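Local coordinates for amidase, hydantoinase/carbamoylase family (Burkholderia ambifaria, PDB 5TP4), which probably hydrolyses N-carbamoyl-L-amino acids as a zinc-dependent amidase of the peptidase M20 family, at residues 41-51 and 135-143. Sequence-based numbering, arbitrary orientation.
Sequences LALTDDDRRGR and TNEEGARFA. With EDO (1,2-ethanediol), chain C.
Arg141 reaches across to the type II beta turn Leu41-Thr44, which leads into helix 45-60 of this M20-type zinc hydrolase. Its chain is fully extended, with CG anti to the backbone N (chi1 -180°). This brings NH1 to Ala42 O at 3.0 Å, in the carbonyl plane, with an N-H...O angle of 155°. Asp166 forms a salt bridge with NE of the same guanidinium. Phe142 CZ sits over one guanidinium face and Arg141 CG over the Phe142 ring, each near the rim. Ala42 CB points into the other segment and meets Asn136 OD1 at 3.2 Å. The amide of Asn136 is held by ND2, which donates to Phe142 O from above the carbonyl plane. Leu41 CD2 packs on Ala140 CB, and Leu43 CD1 lies obliquely to the Phe142 ring; Leu172 of helix 172-179 touches both Leu43 and Phe142. Segment 135-143 also carries Glu137 and Glu138, known zinc ligands of this protein, though no zinc is bound to them in this chain. Asp47 OD2 accepts from Leu43 N (2.7 Å) and from Arg51 NE on opposite faces of its carboxylate. Arg51 NH2 probably makes a bent bond (137°) to Thr135 OG1 at 3.1 Å, whose other partner is Val70 O; Arg51 NH1 bonds Gly71 O. One water donates to Asp47 OD2 and accepts from Arg51 NH2 and, at 3.1 Å, from Asn136 N.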
loop_
_atom_site.group_PDB
_atom_site.type_symbol
_atom_site.label_atom_id
_atom_site.label_comp_id
_atom_site.label_asym_id
_atom_site.label_seq_id
_atom_site.Cartn_x
_atom_site.Cartn_y
_atom_site.Cartn_z
ATOM N N LEU B 41 25.476 7.761 -15.093
ATOM C CA LEU B 41 24.220 7.950 -15.816
ATOM C C LEU B 41 24.492 8.351 -17.261
ATOM O O LEU B 41 25.388 9.150 -17.549
ATOM C CB LEU B 41 23.367 9.013 -15.102
ATOM C CG LEU B 41 22.671 8.469 -13.850
ATOM C CD1 LEU B 41 22.172 9.592 -12.956
ATOM C CD2 LEU B 41 21.524 7.586 -14.270
ATOM N N ALA B 42 23.710 7.779 -18.180
ATOM C CA ALA B 42 23.955 7.943 -19.605
ATOM C C ALA B 42 24.196 9.400 -19.996
ATOM O O ALA B 42 23.418 10.299 -19.657
ATOM C CB ALA B 42 22.765 7.368 -20.380
ATOM N N LEU B 43 25.299 9.623 -20.699
ATOM C CA LEU B 43 25.682 10.897 -21.317
ATOM C C LEU B 43 26.002 12.007 -20.322
ATOM O O LEU B 43 26.128 13.166 -20.732
ATOM C CB LEU B 43 24.615 11.382 -22.317
ATOM C CG LEU B 43 24.261 10.260 -23.312
ATOM C CD1 LEU B 43 23.231 10.752 -24.354
ATOM C CD2 LEU B 43 25.489 9.696 -24.034
ATOM N N THR B 44 26.171 11.691 -19.040
ATOM C CA THR B 44 26.754 12.632 -18.112
ATOM C C THR B 44 28.268 12.620 -18.269
ATOM O O THR B 44 28.824 11.787 -18.982
ATOM C CB THR B 44 26.385 12.293 -16.669
ATOM O OG1 THR B 44 26.869 10.979 -16.351
ATOM C CG2 THR B 44 24.869 12.364 -16.468
ATOM N N ASP B 45 28.926 13.577 -17.596
ATOM C CA ASP B 45 30.389 13.639 -17.606
ATOM C C ASP B 45 31.020 12.305 -17.204
ATOM O O ASP B 45 31.974 11.850 -17.844
ATOM C CB ASP B 45 30.889 14.749 -16.683
ATOM C CG ASP B 45 30.700 16.142 -17.262
ATOM O OD1 ASP B 45 30.460 16.282 -18.480
ATOM O OD2 ASP B 45 30.812 17.118 -16.491
ATOM N N ASP B 46 30.496 11.644 -16.159
ATOM C CA ASP B 46 31.095 10.367 -15.763
ATOM C C ASP B 46 30.838 9.260 -16.774
ATOM O O ASP B 46 31.704 8.395 -16.960
ATOM C CB ASP B 46 30.617 9.951 -14.365
ATOM C CG ASP B 46 31.387 10.670 -13.274
ATOM O OD1 ASP B 46 32.585 10.992 -13.515
ATOM O OD2 ASP B 46 30.812 10.926 -12.187
ATOM N N ASP B 47 29.680 9.262 -17.461
ATOM C CA ASP B 47 29.517 8.343 -18.593
ATOM C C ASP B 47 30.556 8.622 -19.675
ATOM O O ASP B 47 31.206 7.698 -20.177
ATOM C CB ASP B 47 28.095 8.443 -19.163
ATOM C CG ASP B 47 27.762 7.331 -20.179
ATOM O OD1 ASP B 47 28.149 6.153 -19.986
ATOM O OD2 ASP B 47 27.056 7.646 -21.189
ATOM N N ARG B 48 30.779 9.904 -20.005
ATOM C CA ARG B 48 31.793 10.224 -21.002
ATOM C C ARG B 48 33.175 9.750 -20.556
ATOM O O ARG B 48 33.959 9.252 -21.373
ATOM C CB ARG B 48 31.775 11.733 -21.277
ATOM C CG ARG B 48 32.779 12.213 -22.301
ATOM C CD ARG B 48 33.953 12.875 -21.633
ATOM N NE ARG B 48 33.555 14.003 -20.779
ATOM C CZ ARG B 48 34.343 14.542 -19.859
ATOM N NH1 ARG B 48 35.567 14.074 -19.681
ATOM N NH2 ARG B 48 33.913 15.551 -19.114
ATOM N N ARG B 49 33.497 9.888 -19.258
ATOM C CA ARG B 49 34.812 9.455 -18.786
ATOM C C ARG B 49 34.968 7.950 -18.917
ATOM O O ARG B 49 36.050 7.466 -19.264
ATOM C CB ARG B 49 35.052 9.906 -17.325
ATOM C CG ARG B 49 35.174 11.422 -17.181
ATOM C CD ARG B 49 35.167 11.927 -15.740
ATOM N NE ARG B 49 35.191 13.386 -15.763
ATOM C CZ ARG B 49 34.307 14.155 -15.146
ATOM N NH1 ARG B 49 33.346 13.584 -14.417
ATOM N NH2 ARG B 49 34.391 15.480 -15.247
ATOM N N GLY B 50 33.891 7.195 -18.672
ATOM C CA GLY B 50 33.955 5.745 -18.837
ATOM C C GLY B 50 34.056 5.337 -20.295
ATOM O O GLY B 50 34.839 4.449 -20.650
ATOM N N ARG B 51 33.253 5.968 -21.153
ATOM C CA ARG B 51 33.355 5.734 -22.593
ATOM C C ARG B 51 34.770 6.009 -23.081
ATOM O O ARG B 51 35.342 5.219 -23.845
ATOM C CB ARG B 51 32.373 6.648 -23.329
ATOM C CG ARG B 51 30.909 6.322 -23.163
ATOM C CD ARG B 51 30.043 7.582 -23.520
ATOM N NE ARG B 51 28.664 7.187 -23.782
ATOM C CZ ARG B 51 28.191 6.908 -24.999
ATOM N NH1 ARG B 51 28.980 7.020 -26.065
ATOM N NH2 ARG B 51 26.935 6.515 -25.151
ATOM N N THR B 135 24.173 3.109 -26.063
ATOM C CA THR B 135 23.736 4.289 -25.319
ATOM C C THR B 135 22.506 4.008 -24.467
ATOM O O THR B 135 21.547 3.377 -24.923
ATOM C CB THR B 135 23.416 5.423 -26.299
ATOM O OG1 THR B 135 24.608 5.794 -26.992
ATOM C CG2 THR B 135 22.827 6.632 -25.573
ATOM N N ASN B 136 22.520 4.532 -23.228
ATOM C CA ASN B 136 21.327 4.588 -22.366
ATOM C C ASN B 136 20.594 3.247 -22.301
ATOM O O ASN B 136 19.371 3.170 -22.476
ATOM C CB ASN B 136 20.369 5.683 -22.835
ATOM C CG ASN B 136 19.333 6.068 -21.775
ATOM O OD1 ASN B 136 19.645 6.795 -20.837
ATOM N ND2 ASN B 136 18.090 5.624 -21.953
ATOM N N GLU B 137 21.339 2.179 -22.011
ATOM C CA GLU B 137 20.670 0.900 -21.794
ATOM C C GLU B 137 19.754 0.949 -20.573
ATOM O O GLU B 137 18.701 0.304 -20.557
ATOM C CB GLU B 137 21.712 -0.221 -21.640
ATOM C CG GLU B 137 21.108 -1.635 -21.410
ATOM C CD GLU B 137 20.685 -1.898 -19.971
ATOM O OE1 GLU B 137 21.042 -1.110 -19.077
ATOM O OE2 GLU B 137 19.984 -2.902 -19.727
ATOM N N GLU B 138 20.130 1.716 -19.545
ATOM C CA GLU B 138 19.451 1.601 -18.261
ATOM C C GLU B 138 18.067 2.245 -18.213
ATOM O O GLU B 138 17.288 1.905 -17.320
ATOM C CB GLU B 138 20.329 2.196 -17.163
ATOM C CG GLU B 138 21.549 1.337 -16.859
ATOM C CD GLU B 138 21.227 0.051 -16.081
ATOM O OE1 GLU B 138 20.039 -0.214 -15.764
ATOM O OE2 GLU B 138 22.183 -0.691 -15.755
ATOM N N GLY B 139 17.746 3.170 -19.116
ATOM C CA GLY B 139 16.450 3.825 -19.052
ATOM C C GLY B 139 16.205 4.673 -17.814
ATOM O O GLY B 139 15.048 4.890 -17.436
ATOM N N ALA B 140 17.262 5.156 -17.163
ATOM C CA ALA B 140 17.118 5.948 -15.943
ATOM C C ALA B 140 17.066 7.445 -16.251
ATOM O O ALA B 140 16.117 8.139 -15.862
ATOM C CB ALA B 140 18.274 5.639 -14.977
ATOM N N ARG B 141 18.092 7.964 -16.932
ATOM C CA ARG B 141 18.100 9.385 -17.258
ATOM C C ARG B 141 17.124 9.700 -18.377
ATOM O O ARG B 141 16.398 10.697 -18.307
ATOM C CB ARG B 141 19.503 9.839 -17.644
ATOM C CG ARG B 141 19.544 11.323 -17.988
ATOM C CD ARG B 141 20.932 11.824 -18.218
ATOM N NE ARG B 141 20.880 13.234 -18.608
ATOM C CZ ARG B 141 21.863 13.876 -19.229
ATOM N NH1 ARG B 141 22.989 13.235 -19.529
ATOM N NH2 ARG B 141 21.712 15.153 -19.557
ATOM N N PHE B 142 17.094 8.863 -19.408
ATOM C CA PHE B 142 16.182 9.000 -20.532
ATOM C C PHE B 142 15.369 7.724 -20.668
ATOM O O PHE B 142 15.857 6.635 -20.372
ATOM C CB PHE B 142 16.938 9.253 -21.844
ATOM C CG PHE B 142 17.796 10.510 -21.837
ATOM C CD1 PHE B 142 17.228 11.757 -22.090
ATOM C CD2 PHE B 142 19.172 10.432 -21.618
ATOM C CE1 PHE B 142 18.026 12.918 -22.105
ATOM C CE2 PHE B 142 19.959 11.572 -21.627
ATOM C CZ PHE B 142 19.388 12.818 -21.873
ATOM N N ALA B 143 14.132 7.860 -21.160
ATOM C CA ALA B 143 13.347 6.699 -21.530
ATOM C C ALA B 143 13.439 6.467 -23.033
ATOM O O ALA B 143 13.523 7.424 -23.809
ATOM C CB ALA B 143 11.878 6.890 -21.132
HETATM C C1 EDO C . 35.254 10.129 -11.942
HETATM O O1 EDO C . 34.850 11.492 -11.751
HETATM C C2 EDO C . 35.485 9.471 -10.585
HETATM O O2 EDO C . 34.282 9.602 -9.832
HETATM O O HOH W 1 25.166 5.922 -22.583
#